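PDB 6QVI: ComZ from Thermus thermophilus, which is a competence-associated pilin that probably sits at the pilus tip and serves as a receptor for DNA during natural transformation. Local coordinates for residues Q26-A31 with Y94-Y99; A30-Q35 with P516-L521; R57-D62 with L75-N80; K282-A287 with S510-K515. All coordinates share one frame; numbering follows the deposited sequence.

Contact 1: Q26-A31 with Y94-Y99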
# COMPACT_ATOMS: atom_id res chain seq x y z
N GLN A 26 -13.91 -19.49 -23.77
CA GLN A 26 -12.49 -19.25 -23.64
C GLN A 26 -12.14 -17.81 -23.96
O GLN A 26 -11.16 -17.29 -23.42
CB GLN A 26 -11.68 -20.24 -24.49
CG GLN A 26 -12.08 -21.71 -24.21
CD GLN A 26 -11.27 -22.38 -23.08
OE1 GLN A 26 -10.09 -22.09 -22.88
NE2 GLN A 26 -11.92 -23.28 -22.32
N LYS A 27 -12.99 -17.13 -24.74
CA LYS A 27 -12.76 -15.71 -24.96
C LYS A 27 -12.93 -14.94 -23.67
O LYS A 27 -12.05 -14.16 -23.27
CB LYS A 27 -13.75 -15.18 -25.99
CG LYS A 27 -13.38 -13.87 -26.61
CD LYS A 27 -14.65 -13.06 -26.82
CE LYS A 27 -14.36 -11.72 -27.46
NZ LYS A 27 -15.65 -10.97 -27.58
N TYR A 28 -14.05 -15.17 -22.98
CA TYR A 28 -14.34 -14.38 -21.79
C TYR A 28 -13.71 -14.95 -20.53
O TYR A 28 -13.65 -14.24 -19.53
CB TYR A 28 -15.85 -14.24 -21.63
CG TYR A 28 -16.38 -13.28 -22.65
CD1 TYR A 28 -16.90 -13.72 -23.88
CD2 TYR A 28 -16.32 -11.91 -22.41
CE1 TYR A 28 -17.38 -12.80 -24.84
CE2 TYR A 28 -16.81 -11.00 -23.35
CZ TYR A 28 -17.33 -11.45 -24.56
OH TYR A 28 -17.79 -10.52 -25.47
N LYS A 29 -13.17 -16.18 -20.56
CA LYS A 29 -12.26 -16.60 -19.50
C LYS A 29 -10.95 -15.83 -19.59
O LYS A 29 -10.38 -15.48 -18.55
CB LYS A 29 -12.01 -18.11 -19.59
CG LYS A 29 -10.88 -18.67 -18.68
CD LYS A 29 -10.97 -20.21 -18.55
CE LYS A 29 -10.12 -20.96 -19.60
NZ LYS A 29 -8.71 -21.26 -19.21
N ALA A 30 -10.51 -15.51 -20.80
CA ALA A 30 -9.36 -14.63 -20.94
C ALA A 30 -9.69 -13.22 -20.48
O ALA A 30 -8.92 -12.60 -19.74
CB ALA A 30 -8.87 -14.62 -22.38
N ALA A 31 -10.85 -12.70 -20.90
CA ALA A 31 -11.23 -11.36 -20.47
C ALA A 31 -11.40 -11.31 -18.96
O ALA A 31 -11.04 -10.32 -18.32
CB ALA A 31 -12.51 -10.90 -21.18
N TYR A 94 -23.39 -17.22 -29.85
CA TYR A 94 -23.26 -17.65 -28.49
C TYR A 94 -23.58 -16.57 -27.55
O TYR A 94 -23.58 -15.44 -27.91
CB TYR A 94 -21.90 -18.23 -28.17
CG TYR A 94 -20.79 -17.26 -28.22
CD1 TYR A 94 -20.70 -16.24 -27.33
CD2 TYR A 94 -19.83 -17.39 -29.16
CE1 TYR A 94 -19.66 -15.37 -27.38
CE2 TYR A 94 -18.80 -16.51 -29.21
CZ TYR A 94 -18.73 -15.51 -28.32
OH TYR A 94 -17.70 -14.65 -28.41
N THR A 95 -23.90 -16.94 -26.35
CA THR A 95 -24.20 -15.95 -25.38
C THR A 95 -23.47 -16.16 -24.10
O THR A 95 -23.70 -17.12 -23.43
CB THR A 95 -25.66 -15.87 -25.12
OG1 THR A 95 -26.27 -15.22 -26.21
CG2 THR A 95 -25.88 -15.07 -23.92
N ALA A 96 -22.61 -15.22 -23.72
CA ALA A 96 -21.80 -15.41 -22.53
C ALA A 96 -22.39 -14.58 -21.41
O ALA A 96 -22.63 -13.38 -21.59
CB ALA A 96 -20.34 -15.03 -22.77
N THR A 97 -22.63 -15.22 -20.27
CA THR A 97 -23.18 -14.58 -19.09
C THR A 97 -22.29 -14.91 -17.91
O THR A 97 -21.79 -16.03 -17.80
CB THR A 97 -24.61 -15.07 -18.77
OG1 THR A 97 -25.45 -14.90 -19.91
CG2 THR A 97 -25.18 -14.26 -17.65
N LEU A 98 -22.07 -13.90 -17.06
CA LEU A 98 -21.23 -14.02 -15.88
C LEU A 98 -22.11 -13.94 -14.65
O LEU A 98 -22.90 -12.99 -14.52
CB LEU A 98 -20.18 -12.91 -15.84
CG LEU A 98 -19.35 -12.94 -14.55
CD1 LEU A 98 -18.65 -14.27 -14.45
CD2 LEU A 98 -18.36 -11.78 -14.45
N TYR A 99 -22.03 -14.94 -13.79
CA TYR A 99 -22.83 -15.02 -12.58
C TYR A 99 -21.95 -15.04 -11.33
O TYR A 99 -20.96 -15.78 -11.27
CB TYR A 99 -23.69 -16.30 -12.59
CG TYR A 99 -24.54 -16.45 -13.81
CD1 TYR A 99 -24.05 -17.06 -14.95
CD2 TYR A 99 -25.86 -16.01 -13.81
CE1 TYR A 99 -24.83 -17.23 -16.07
CE2 TYR A 99 -26.65 -16.18 -14.91
CZ TYR A 99 -26.15 -16.79 -16.05
OH TYR A 99 -26.98 -16.91 -17.17

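Contact 2: A30-Q35 with P516-L521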
# COMPACT_ATOMS: atom_id res chain seq x y z
N ALA A 30 -10.51 -15.51 -20.80
CA ALA A 30 -9.36 -14.63 -20.94
C ALA A 30 -9.69 -13.22 -20.48
O ALA A 30 -8.92 -12.60 -19.74
CB ALA A 30 -8.87 -14.62 -22.38
N ALA A 31 -10.85 -12.70 -20.90
CA ALA A 31 -11.23 -11.36 -20.47
C ALA A 31 -11.40 -11.31 -18.96
O ALA A 31 -11.04 -10.32 -18.32
CB ALA A 31 -12.51 -10.90 -21.18
N LEU A 32 -11.93 -12.39 -18.38
CA LEU A 32 -12.12 -12.42 -16.94
C LEU A 32 -10.77 -12.40 -16.22
O LEU A 32 -10.53 -11.57 -15.34
CB LEU A 32 -12.93 -13.65 -16.56
CG LEU A 32 -13.60 -13.65 -15.18
CD1 LEU A 32 -14.46 -12.40 -15.04
CD2 LEU A 32 -14.43 -14.92 -14.95
N PHE A 33 -9.84 -13.25 -16.67
CA PHE A 33 -8.48 -13.20 -16.14
C PHE A 33 -7.86 -11.83 -16.36
O PHE A 33 -7.06 -11.38 -15.53
CB PHE A 33 -7.61 -14.28 -16.81
CG PHE A 33 -6.16 -14.26 -16.35
CD1 PHE A 33 -5.18 -13.64 -17.11
CD2 PHE A 33 -5.77 -14.85 -15.17
CE1 PHE A 33 -3.84 -13.61 -16.71
CE2 PHE A 33 -4.42 -14.79 -14.73
CZ PHE A 33 -3.47 -14.18 -15.51
N GLN A 34 -8.20 -11.15 -17.46
CA GLN A 34 -7.59 -9.85 -17.68
C GLN A 34 -8.19 -8.81 -16.75
O GLN A 34 -7.50 -7.89 -16.30
CB GLN A 34 -7.72 -9.41 -19.13
CG GLN A 34 -6.78 -8.25 -19.39
CD GLN A 34 -7.18 -7.39 -20.55
OE1 GLN A 34 -8.07 -6.54 -20.43
NE2 GLN A 34 -6.50 -7.55 -21.67
N GLN A 35 -9.47 -8.96 -16.42
CA GLN A 35 -10.06 -8.14 -15.38
C GLN A 35 -9.42 -8.44 -14.03
O GLN A 35 -9.38 -7.56 -13.17
CB GLN A 35 -11.57 -8.37 -15.34
CG GLN A 35 -12.31 -7.64 -16.45
CD GLN A 35 -12.61 -6.20 -16.06
OE1 GLN A 35 -13.16 -5.95 -14.99
NE2 GLN A 35 -12.22 -5.26 -16.90
N PRO A 516 -3.50 -13.33 -3.88
CA PRO A 516 -4.00 -13.35 -5.27
C PRO A 516 -4.32 -14.76 -5.77
O PRO A 516 -3.47 -15.65 -5.73
CB PRO A 516 -2.85 -12.71 -6.05
CG PRO A 516 -1.58 -13.04 -5.23
CD PRO A 516 -2.04 -13.09 -3.79
N VAL A 517 -5.55 -14.96 -6.24
CA VAL A 517 -5.98 -16.27 -6.72
C VAL A 517 -6.87 -16.09 -7.95
O VAL A 517 -7.74 -15.20 -7.98
CB VAL A 517 -6.70 -17.07 -5.60
CG1 VAL A 517 -7.60 -18.14 -6.19
CG2 VAL A 517 -5.68 -17.70 -4.69
N PHE A 518 -6.60 -16.88 -8.98
CA PHE A 518 -7.48 -17.07 -10.14
C PHE A 518 -7.47 -18.57 -10.41
O PHE A 518 -6.63 -19.08 -11.15
CB PHE A 518 -7.02 -16.24 -11.35
CG PHE A 518 -7.92 -16.38 -12.50
CD1 PHE A 518 -9.03 -15.55 -12.66
CD2 PHE A 518 -7.73 -17.43 -13.40
CE1 PHE A 518 -9.91 -15.73 -13.75
CE2 PHE A 518 -8.60 -17.64 -14.47
CZ PHE A 518 -9.70 -16.79 -14.64
N GLN A 519 -8.42 -19.29 -9.81
CA GLN A 519 -8.37 -20.74 -9.88
C GLN A 519 -9.67 -21.34 -10.41
O GLN A 519 -10.76 -20.92 -10.01
CB GLN A 519 -7.99 -21.32 -8.51
CG GLN A 519 -8.44 -22.74 -8.36
CD GLN A 519 -7.51 -23.54 -7.49
OE1 GLN A 519 -6.41 -23.90 -7.93
NE2 GLN A 519 -7.97 -23.92 -6.31
N VAL A 520 -9.55 -22.35 -11.27
CA VAL A 520 -10.72 -23.02 -11.86
C VAL A 520 -11.18 -24.11 -10.91
O VAL A 520 -10.44 -25.06 -10.65
CB VAL A 520 -10.40 -23.65 -13.23
CG1 VAL A 520 -11.58 -24.51 -13.65
CG2 VAL A 520 -10.16 -22.60 -14.29
N LEU A 521 -12.43 -24.01 -10.45
CA LEU A 521 -12.97 -25.01 -9.53
C LEU A 521 -13.71 -26.12 -10.26
O LEU A 521 -13.80 -27.24 -9.75
CB LEU A 521 -13.92 -24.38 -8.51
CG LEU A 521 -13.39 -23.32 -7.53
CD1 LEU A 521 -14.44 -22.98 -6.51
CD2 LEU A 521 -12.10 -23.75 -6.84

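Contact 3: R57-D62 with L75-N80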
# COMPACT_ATOMS: atom_id res chain seq x y z
N ARG A 57 -18.27 -6.51 -7.16
CA ARG A 57 -19.08 -5.32 -7.32
C ARG A 57 -19.18 -4.90 -8.76
O ARG A 57 -19.65 -3.80 -9.05
CB ARG A 57 -18.51 -4.16 -6.50
CG ARG A 57 -18.56 -4.36 -5.00
CD ARG A 57 -19.34 -3.23 -4.35
NE ARG A 57 -19.17 -1.97 -5.06
CZ ARG A 57 -18.32 -1.01 -4.72
NH1 ARG A 57 -17.56 -1.14 -3.64
NH2 ARG A 57 -18.26 0.09 -5.47
N GLY A 58 -18.77 -5.75 -9.67
CA GLY A 58 -18.93 -5.48 -11.08
C GLY A 58 -17.61 -5.55 -11.80
O GLY A 58 -16.55 -5.80 -11.21
N LEU A 59 -17.68 -5.32 -13.10
CA LEU A 59 -16.50 -5.31 -13.93
C LEU A 59 -16.30 -3.93 -14.52
O LEU A 59 -17.26 -3.19 -14.75
CB LEU A 59 -16.60 -6.32 -15.08
CG LEU A 59 -16.94 -7.75 -14.71
CD1 LEU A 59 -16.76 -8.63 -15.94
CD2 LEU A 59 -16.05 -8.21 -13.59
N ASP A 60 -15.03 -3.63 -14.79
CA ASP A 60 -14.64 -2.39 -15.43
C ASP A 60 -14.30 -2.79 -16.86
O ASP A 60 -13.14 -2.90 -17.25
CB ASP A 60 -13.45 -1.77 -14.71
CG ASP A 60 -13.11 -0.38 -15.22
OD1 ASP A 60 -12.26 0.30 -14.61
OD2 ASP A 60 -13.70 0.03 -16.25
N LEU A 61 -15.36 -3.00 -17.65
CA LEU A 61 -15.19 -3.49 -19.01
C LEU A 61 -14.47 -2.46 -19.85
O LEU A 61 -13.66 -2.80 -20.72
CB LEU A 61 -16.55 -3.78 -19.62
CG LEU A 61 -17.29 -4.83 -18.82
CD1 LEU A 61 -18.63 -5.04 -19.39
CD2 LEU A 61 -16.52 -6.14 -18.96
N ASP A 62 -14.77 -1.18 -19.62
CA ASP A 62 -13.98 -0.15 -20.27
C ASP A 62 -12.50 -0.24 -19.88
O ASP A 62 -11.63 -0.08 -20.74
CB ASP A 62 -14.48 1.23 -19.93
CG ASP A 62 -13.66 2.28 -20.60
OD1 ASP A 62 -12.54 2.55 -20.14
OD2 ASP A 62 -14.18 2.85 -21.59
N LEU A 75 -24.56 -10.88 -15.02
CA LEU A 75 -24.05 -9.84 -15.87
C LEU A 75 -23.80 -10.39 -17.24
O LEU A 75 -23.01 -11.26 -17.41
CB LEU A 75 -22.76 -9.32 -15.30
CG LEU A 75 -21.93 -8.54 -16.28
CD1 LEU A 75 -22.59 -7.21 -16.49
CD2 LEU A 75 -20.55 -8.33 -15.74
N VAL A 76 -24.42 -9.82 -18.24
CA VAL A 76 -24.28 -10.34 -19.59
C VAL A 76 -23.06 -9.75 -20.25
O VAL A 76 -23.00 -8.54 -20.48
CB VAL A 76 -25.55 -10.09 -20.42
CG1 VAL A 76 -25.30 -10.54 -21.84
CG2 VAL A 76 -26.70 -10.88 -19.80
N LEU A 77 -22.12 -10.61 -20.63
CA LEU A 77 -20.93 -10.16 -21.35
C LEU A 77 -21.07 -10.20 -22.87
O LEU A 77 -20.30 -9.51 -23.54
CB LEU A 77 -19.72 -11.00 -20.99
CG LEU A 77 -19.44 -11.24 -19.54
CD1 LEU A 77 -18.32 -12.27 -19.46
CD2 LEU A 77 -19.11 -9.93 -18.87
N ALA A 78 -21.97 -11.02 -23.42
CA ALA A 78 -22.13 -11.07 -24.88
C ALA A 78 -23.43 -11.76 -25.26
O ALA A 78 -23.71 -12.87 -24.80
CB ALA A 78 -20.96 -11.80 -25.57
N GLN A 79 -24.24 -11.08 -26.05
CA GLN A 79 -25.51 -11.61 -26.47
C GLN A 79 -25.47 -11.77 -27.95
O GLN A 79 -25.21 -10.84 -28.65
CB GLN A 79 -26.61 -10.66 -26.08
CG GLN A 79 -27.97 -11.22 -26.30
CD GLN A 79 -28.88 -10.97 -25.14
OE1 GLN A 79 -29.98 -10.48 -25.29
NE2 GLN A 79 -28.42 -11.31 -23.96
N ASN A 80 -25.67 -12.99 -28.42
CA ASN A 80 -25.66 -13.34 -29.83
C ASN A 80 -24.42 -12.99 -30.61
O ASN A 80 -24.47 -12.76 -31.78
CB ASN A 80 -26.91 -12.84 -30.50
CG ASN A 80 -28.14 -13.43 -29.90
OD1 ASN A 80 -28.21 -14.61 -29.71
ND2 ASN A 80 -29.10 -12.62 -29.57

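Contact 4: K282-A287 with S510-K515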
# COMPACT_ATOMS: atom_id res chain seq x y z
N LYS A 282 9.42 -12.95 7.91
CA LYS A 282 9.46 -12.94 6.45
C LYS A 282 8.58 -11.81 5.96
O LYS A 282 7.49 -11.57 6.50
CB LYS A 282 9.00 -14.29 5.88
CG LYS A 282 8.76 -14.31 4.38
CD LYS A 282 8.61 -15.76 3.94
CE LYS A 282 9.95 -16.42 3.61
NZ LYS A 282 10.56 -15.94 2.35
N LEU A 283 9.06 -11.06 4.97
CA LEU A 283 8.25 -10.00 4.40
C LEU A 283 8.02 -10.40 2.96
O LEU A 283 8.95 -10.36 2.14
CB LEU A 283 8.99 -8.67 4.50
CG LEU A 283 8.41 -7.47 3.76
CD1 LEU A 283 7.26 -6.87 4.60
CD2 LEU A 283 9.49 -6.43 3.45
N ASP A 284 6.82 -10.77 2.60
CA ASP A 284 6.70 -11.34 1.28
C ASP A 284 6.40 -10.12 0.41
O ASP A 284 5.30 -9.55 0.48
CB ASP A 284 5.62 -12.41 1.19
CG ASP A 284 5.52 -13.00 -0.20
OD1 ASP A 284 6.49 -13.70 -0.56
OD2 ASP A 284 4.58 -12.68 -0.97
N SER A 285 7.38 -9.74 -0.40
CA SER A 285 7.32 -8.56 -1.24
C SER A 285 8.17 -8.90 -2.45
O SER A 285 9.01 -9.80 -2.40
CB SER A 285 7.90 -7.36 -0.55
OG SER A 285 9.32 -7.43 -0.61
N ASP A 286 8.03 -8.10 -3.51
CA ASP A 286 8.73 -8.46 -4.74
C ASP A 286 10.23 -8.48 -4.52
O ASP A 286 10.92 -9.30 -5.15
CB ASP A 286 8.37 -7.51 -5.89
CG ASP A 286 6.94 -7.71 -6.40
OD1 ASP A 286 6.43 -8.85 -6.33
OD2 ASP A 286 6.33 -6.72 -6.87
N ALA A 287 10.74 -7.68 -3.59
CA ALA A 287 12.18 -7.65 -3.38
C ALA A 287 12.63 -8.55 -2.25
O ALA A 287 13.76 -9.04 -2.29
CB ALA A 287 12.67 -6.22 -3.10
N SER A 510 5.17 -3.96 1.16
CA SER A 510 3.99 -3.75 0.30
C SER A 510 2.85 -4.64 0.85
O SER A 510 2.68 -5.78 0.43
CB SER A 510 4.31 -4.03 -1.19
OG SER A 510 4.09 -5.39 -1.55
N LEU A 511 2.06 -4.06 1.74
CA LEU A 511 1.03 -4.77 2.49
C LEU A 511 -0.19 -5.06 1.62
O LEU A 511 -0.77 -4.14 1.03
CB LEU A 511 0.61 -3.93 3.69
CG LEU A 511 1.75 -3.43 4.59
CD1 LEU A 511 1.29 -2.55 5.77
CD2 LEU A 511 2.47 -4.68 5.15
N ARG A 512 -0.63 -6.33 1.63
CA ARG A 512 -1.73 -6.80 0.78
C ARG A 512 -2.92 -7.18 1.64
O ARG A 512 -2.77 -7.82 2.70
CB ARG A 512 -1.32 -8.04 -0.04
CG ARG A 512 -0.33 -7.80 -1.18
CD ARG A 512 0.12 -9.12 -1.85
NE ARG A 512 1.52 -9.04 -2.28
CZ ARG A 512 2.07 -9.74 -3.28
NH1 ARG A 512 1.34 -10.61 -3.98
NH2 ARG A 512 3.36 -9.57 -3.58
N GLY A 513 -4.12 -6.84 1.15
CA GLY A 513 -5.35 -7.21 1.84
C GLY A 513 -5.62 -8.71 1.83
O GLY A 513 -6.02 -9.28 2.85
N GLY A 514 -5.37 -9.37 0.70
CA GLY A 514 -5.56 -10.80 0.63
C GLY A 514 -4.61 -11.38 -0.38
O GLY A 514 -3.88 -10.66 -1.06
N LYS A 515 -4.64 -12.73 -0.51
CA LYS A 515 -3.77 -13.46 -1.43
C LYS A 515 -4.34 -13.45 -2.85
O LYS A 515 -5.56 -13.49 -3.03
CB LYS A 515 -3.57 -14.90 -0.94
CG LYS A 515 -2.15 -15.14 -0.41
CD LYS A 515 -1.98 -16.50 0.26
CE LYS A 515 -0.52 -16.97 0.14
NZ LYS A 515 -0.37 -18.43 0.36

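Contact 1: Q26-A31 with Y94-Y99
Tyr28 and Lys27 of helix 12-40 meet Tyr94 and Ala96 of strand 90-100 where the helix lies against the sheet. The two short segments run the same way, their axes 35° apart and 9.7 Å from each other at closest approach, an ordinary spacing for a helix resting on a sheet. Tyr28 and Ala96 are the residues whose backbones come nearest, with 7.6 Å between Tyr28 CA and Ala96 CA. No hydrogen bond links the segments; the contact is made by side chains.

The Tyr28 ring does most of the work on the helix side. Its CD1 rests 3.8 Å from Ala96 CB, and the small methyl lets the ring come close to the strand. The next ring carbon, Tyr28 CE1, is 4.0 Å from Tyr94 OH, which lies at the ring's edge near its plane. Tyr94 reaches the helix because its CG stands between the backbone N and the carbonyl carbon (chi1 66°), and its hydroxyl end arrives beside the aliphatic part of Lys27, with Lys27 CD 3.8 Å from Tyr94 OH. These two side chains cross at about a right angle. The lysine bends at chi2, and Lys27 NZ then donates a hydrogen bond of 3.0 Å to Tyr28 OH.

The same ammonium forms a salt bridge with Glu81 on strand 78-84, which also takes a weak hydrogen bond from Tyr28. Leu77 and Ala78 border the Tyr28 ring as well, and Leu110 of strand 107-115 touches it, placing the helix across several strands of the antiparallel sheet.

Contact 2: A30-Q35 with P516-L521
Phe33 and Phe518 form a T-shaped aromatic pair that joins helix 12-40, near the start of the chain, to strand 517-529 at its end. The edge of the Phe33 ring is turned to the face of Phe518: the centroids are 5.2 Å apart and the planes stand at 81°. The leading atom is Phe33 CD2, which lies over the rim of the Phe518 face rather than its middle, 3.7 Å from Phe518 CD2. Beside it, Phe33 CB sits more squarely over the same face, 4.2 Å from the centroid of the Phe518 ring and 20° off the ring normal, a CH-pi contact. One phenylalanine thus covers the other with both its ring edge and its methylene. Phe518 holds its CG opposite the backbone N (chi1 -178°), which carries the ring out from the strand to the helix backbone; its CE1 comes within 3.8 Å of Phe33 N.

This is a helix laid against an antiparallel sheet, the arrangement of the pseudopilin-like domain, with the C-terminal strand supplying one of the sheet's aromatic residues. That strand pairs with strand 120-130, whose Phe127 brings its own ring against that of Phe518, while Ile129 touches Phe518 too. Leu32, the buried neighbour of Phe33, adds a looser apolar contact from its CG to Phe518 CE1 at 4.5 Å. Just before the strand, Pro516 packs on Tyr36 and Glu40, one and two turns further along the helix.

Contact 3: R57-D62 with L75-N80
Leu59 packs against Leu77, one of the two residues of a classic beta bulge, and against Leu75 just before it; Leu77 and Ala78 both face Ala96 of strand 90-100. The chain turns a corner at Leu77, yet the side chains of Leu75 and Leu77 still converge on one leucine of the loop. Everything that passes between the segments is apolar; no hydrogen bond crosses.

Leu59 touches with its branch point and one methyl. Its CG lies 3.8 Å from Leu75 CD2, and its CD1 is at the same distance from that methyl, so Leu75 CD2 rests against the CG-CD1 bond. On the Leu77 side the meeting is methyl to methyl, with Leu59 CD1 4.0 Å from Leu77 CD2. The approaches differ: Leu59 and Leu77 cross at about a right angle, whereas Leu75 comes in at a slant. Leu77 has its CG opposite the carbonyl carbon (chi1 -48°), and from there its end swings closer to the loop than its first bond would suggest. Leu61 adds some burial at a longer range.

The loop that presents Leu59 is held by further bonds. Leu59 pairs through its backbone with Thr68, and Asp60 accepts hydrogen bonds from the backbone N of Asp64 and Gly65 through its carboxylate. The carbonyl O of Asp60 takes a hydrogen bond from Gln35 of helix 12-40, and Leu98 of strand 90-100 borders both Leu59 and Leu77. The arrangement is that of a small hydrophobic cluster in a pilin-like domain, where the loop following the long helix folds back onto the bulged first strands of the antiparallel sheet.

Contact 4: K282-A287 with S510-K515
Arg512 stands opposite Asp284 and Asp286, two acidic residues separated by Ser285 in the loop before helix 294-301. Neither pair is close enough for a salt bridge. Asp284 OD2 is 4.2 Å from Arg512 NH2 and lies well out of the guanidinium plane, so no N-H points at it. Asp286 OD1 is also 4.2 Å from Arg512 NH2, approaching at a slant, with the carboxylate and guanidinium planes 70° apart. What remains is a loose charge attraction at the surface, in which the two carboxylates probably offset the arginine's positive charge. The arginine bends at chi3 (-145°), which turns the guanidinium end toward the aspartates.

Between them, the backbones come nearest at Ser285 and Ser510, whose CA atoms are 6.0 Å apart. The side-chain contact there is slight, Ser285 CB to Ser510 OG at 4.4 Å. Ser285 OG is engaged within its own loop: it accepts a hydrogen bond from the backbone N of Cys288, and a weak one from Ala287 N at 3.3 Å. Cys288 is disulfide-bonded to Cys297, so the turn that carries Asp284 and Asp286 is tied to helix 294-301.

Asp286 has a second basic neighbour in Lys501, a long and weak ion pair. On the other segment, Ser132 and Tyr134 flank Arg512, while backbone bonds join Leu511 to Leu135, Gly513 to Asp133 and Gly514 to Ser132. The run 510-515 therefore travels beside the chain that leaves strand 120-130, and it leads directly into strand 517-529.

Contacts 1, 2 and 3 gather in the pseudopilin-like domain, their centres 9 to 15 Å apart, while contact 4 lies 20 Å from contact 2 and about 30 Å from the other two. Contacts 1 and 2 use successive parts of helix 12-40 and share Ala30 and Ala31; Leu98 of contact 1 touches Leu32 of contact 2. Contact 3 falls within the sequence spans of both contacts 1 and 2 and reaches the same antiparallel sheet. Contact 4 involves the chain returning from the large beta-solenoid insertion, and its 510-515 run continues into the strand of contact 2, linking the two domains.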